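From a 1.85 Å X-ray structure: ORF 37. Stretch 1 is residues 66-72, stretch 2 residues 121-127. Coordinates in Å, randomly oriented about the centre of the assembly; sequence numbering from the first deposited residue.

Stretch 1 (66-72) AKVRDWC
Stretch 2, residues 121-127: DVASVYA

The contact between the two stretches of ORF 37 is built around the indole of W71, which lies against the first turn of the helix that begins at V122. W71 points its CA-to-CB bond toward stretch 2 and adopts chi1 t (172°) with chi2 at 63°, so that one ring face is covered by V122 CG2 and by the backbone N of A123. V122, also directed toward its partner and held at chi1 p (69°), meets the base of the tryptophan side chain as well: its CG1 lies 3.7 Å from W71 CB. These two buried residues contribute most of the 265 Å² covered between the stretches.

Around this pair, Y126, A123 and V68 extend the apolar surface. Y126, one turn beyond V122, points toward stretch 1 with chi1 t (179°) and chi2 85°, bringing its CG to 3.4 Å from W71 CZ2. The two six-membered rings have centroids 5.0 Å apart and planes inclined at 52°, an oblique aromatic pairing in which W71 CH2 sits over one face of the tyrosine ring. A123 CB approaches W71 CD1 at 3.8 Å, and the backbone is equally near, with A123 CA 3.6 Å from W71 NE1. V68, one turn before W71 and in chi1 t (177°), makes a looser contact, its CG2 4.4 Å from V122 CG2.

Both backbones are helical, residues 66-72 throughout and 122-127 after D121. Their axes approach to 10.8 Å and their N-to-C directions diverge by 73° (signed crossing angle -73°), which confines the contact to a short patch. The register is set by V68 CA to V122 CA and W71 CA to A123 CA, each 6.8 Å. Regular i to i+4 hydrogen bonds maintain each helix, including W71 N to K67 O at 3.2 Å and Y126 N to V122 O at 2.8 Å.

At the polar edge, no direct hydrogen bond joins the stretches. Water 1 bridges them instead, accepting from W71 NE1 at 3.2 Å and donating to A123 O at 2.9 Å, thereby satisfying the indole N-H beside an otherwise apolar surface. K67 starts toward stretch 2, with chi1 m (-61°), but its end leads away. D121, in an extended conformation (phi/psi -97/145) and chi1 p (67°), caps the second helix: its OD2 accepts from S124 N at 3.2 Å and from S124 OG at 3.0 Å, offering an acceptor to an amide in the first turn.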

# COMPACT_ATOMS: atom_id res chain seq x y z
N ALA A 66 3.25 -30.77 7.07
CA ALA A 66 4.10 -31.91 7.45
C ALA A 66 5.38 -32.04 6.61
O ALA A 66 6.44 -32.36 7.14
CB ALA A 66 3.28 -33.22 7.41
N LYS A 67 5.28 -31.78 5.31
CA LYS A 67 6.41 -31.92 4.40
C LYS A 67 7.52 -30.86 4.60
O LYS A 67 8.69 -31.19 4.46
CB LYS A 67 5.93 -32.00 2.95
CG LYS A 67 5.00 -33.19 2.64
CD LYS A 67 4.96 -33.45 1.13
CE LYS A 67 4.19 -34.71 0.74
NZ LYS A 67 2.88 -34.42 0.05
N VAL A 68 7.16 -29.62 4.96
CA VAL A 68 8.15 -28.57 5.33
C VAL A 68 8.78 -28.89 6.70
O VAL A 68 9.99 -28.71 6.88
CB VAL A 68 7.53 -27.14 5.32
CG1 VAL A 68 8.56 -26.08 5.77
CG2 VAL A 68 7.01 -26.77 3.94
N ARG A 69 7.94 -29.34 7.64
CA ARG A 69 8.36 -29.74 8.99
C ARG A 69 9.39 -30.86 8.94
O ARG A 69 10.43 -30.81 9.63
CB ARG A 69 7.16 -30.22 9.81
CG ARG A 69 6.21 -29.13 10.30
CD ARG A 69 5.07 -29.77 11.09
NE ARG A 69 4.12 -28.79 11.62
CZ ARG A 69 4.23 -28.20 12.81
NH1 ARG A 69 5.28 -28.42 13.60
NH2 ARG A 69 3.29 -27.35 13.20
N ASP A 70 9.08 -31.89 8.14
CA ASP A 70 9.96 -33.03 7.91
C ASP A 70 11.31 -32.66 7.30
O ASP A 70 12.34 -33.15 7.74
CB ASP A 70 9.25 -34.05 7.00
CG ASP A 70 8.09 -34.78 7.70
OD1 ASP A 70 7.89 -34.62 8.93
OD2 ASP A 70 7.37 -35.53 6.99
N TRP A 71 11.28 -31.83 6.26
CA TRP A 71 12.47 -31.28 5.61
C TRP A 71 13.29 -30.46 6.60
O TRP A 71 14.52 -30.61 6.67
CB TRP A 71 12.03 -30.40 4.42
CG TRP A 71 13.09 -29.58 3.73
CD1 TRP A 71 14.19 -30.05 3.05
CD2 TRP A 71 13.13 -28.15 3.61
NE1 TRP A 71 14.92 -28.99 2.55
CE2 TRP A 71 14.29 -27.81 2.88
CE3 TRP A 71 12.31 -27.11 4.08
CZ2 TRP A 71 14.65 -26.49 2.59
CZ3 TRP A 71 12.66 -25.81 3.80
CH2 TRP A 71 13.83 -25.51 3.05
N CYS A 72 12.61 -29.62 7.38
CA CYS A 72 13.25 -28.74 8.36
C CYS A 72 13.87 -29.49 9.53
O CYS A 72 14.77 -28.96 10.18
CB CYS A 72 12.27 -27.66 8.88
SG CYS A 72 12.02 -26.36 7.71
N ASP A 121 9.04 -31.47 -4.98
CA ASP A 121 9.47 -31.62 -3.58
C ASP A 121 10.10 -30.34 -3.03
O ASP A 121 10.78 -29.60 -3.75
CB ASP A 121 10.43 -32.80 -3.44
CG ASP A 121 11.75 -32.55 -4.14
OD1 ASP A 121 11.73 -32.23 -5.35
OD2 ASP A 121 12.80 -32.67 -3.47
N VAL A 122 9.87 -30.07 -1.74
CA VAL A 122 10.35 -28.83 -1.14
C VAL A 122 11.88 -28.74 -1.10
O VAL A 122 12.42 -27.67 -1.37
CB VAL A 122 9.69 -28.54 0.23
CG1 VAL A 122 10.16 -29.53 1.30
CG2 VAL A 122 9.94 -27.12 0.65
N ALA A 123 12.59 -29.85 -0.84
CA ALA A 123 14.05 -29.82 -0.84
C ALA A 123 14.62 -29.26 -2.14
O ALA A 123 15.47 -28.38 -2.10
CB ALA A 123 14.64 -31.21 -0.56
N SER A 124 14.14 -29.74 -3.28
CA SER A 124 14.65 -29.31 -4.60
C SER A 124 14.24 -27.90 -4.96
O SER A 124 15.06 -27.08 -5.41
CB SER A 124 14.20 -30.25 -5.70
OG SER A 124 14.70 -31.54 -5.46
N VAL A 125 12.96 -27.60 -4.77
CA VAL A 125 12.45 -26.26 -5.05
C VAL A 125 13.25 -25.24 -4.25
O VAL A 125 13.77 -24.27 -4.82
CB VAL A 125 10.95 -26.15 -4.75
CG1 VAL A 125 10.47 -24.72 -4.85
CG2 VAL A 125 10.18 -27.04 -5.75
N TYR A 126 13.43 -25.52 -2.94
CA TYR A 126 14.21 -24.63 -2.10
C TYR A 126 15.65 -24.42 -2.61
O TYR A 126 16.13 -23.29 -2.66
CB TYR A 126 14.23 -25.06 -0.61
CG TYR A 126 15.08 -24.10 0.17
CD1 TYR A 126 14.55 -22.90 0.65
CD2 TYR A 126 16.44 -24.35 0.33
CE1 TYR A 126 15.34 -21.99 1.30
CE2 TYR A 126 17.26 -23.45 0.99
CZ TYR A 126 16.70 -22.28 1.47
OH TYR A 126 17.49 -21.38 2.11
N ALA A 127 16.35 -25.51 -2.94
CA ALA A 127 17.71 -25.44 -3.43
C ALA A 127 17.80 -24.56 -4.70
O ALA A 127 18.64 -23.67 -4.79
CB ALA A 127 18.27 -26.82 -3.67
O HOH W 1 17.11 -28.45 0.23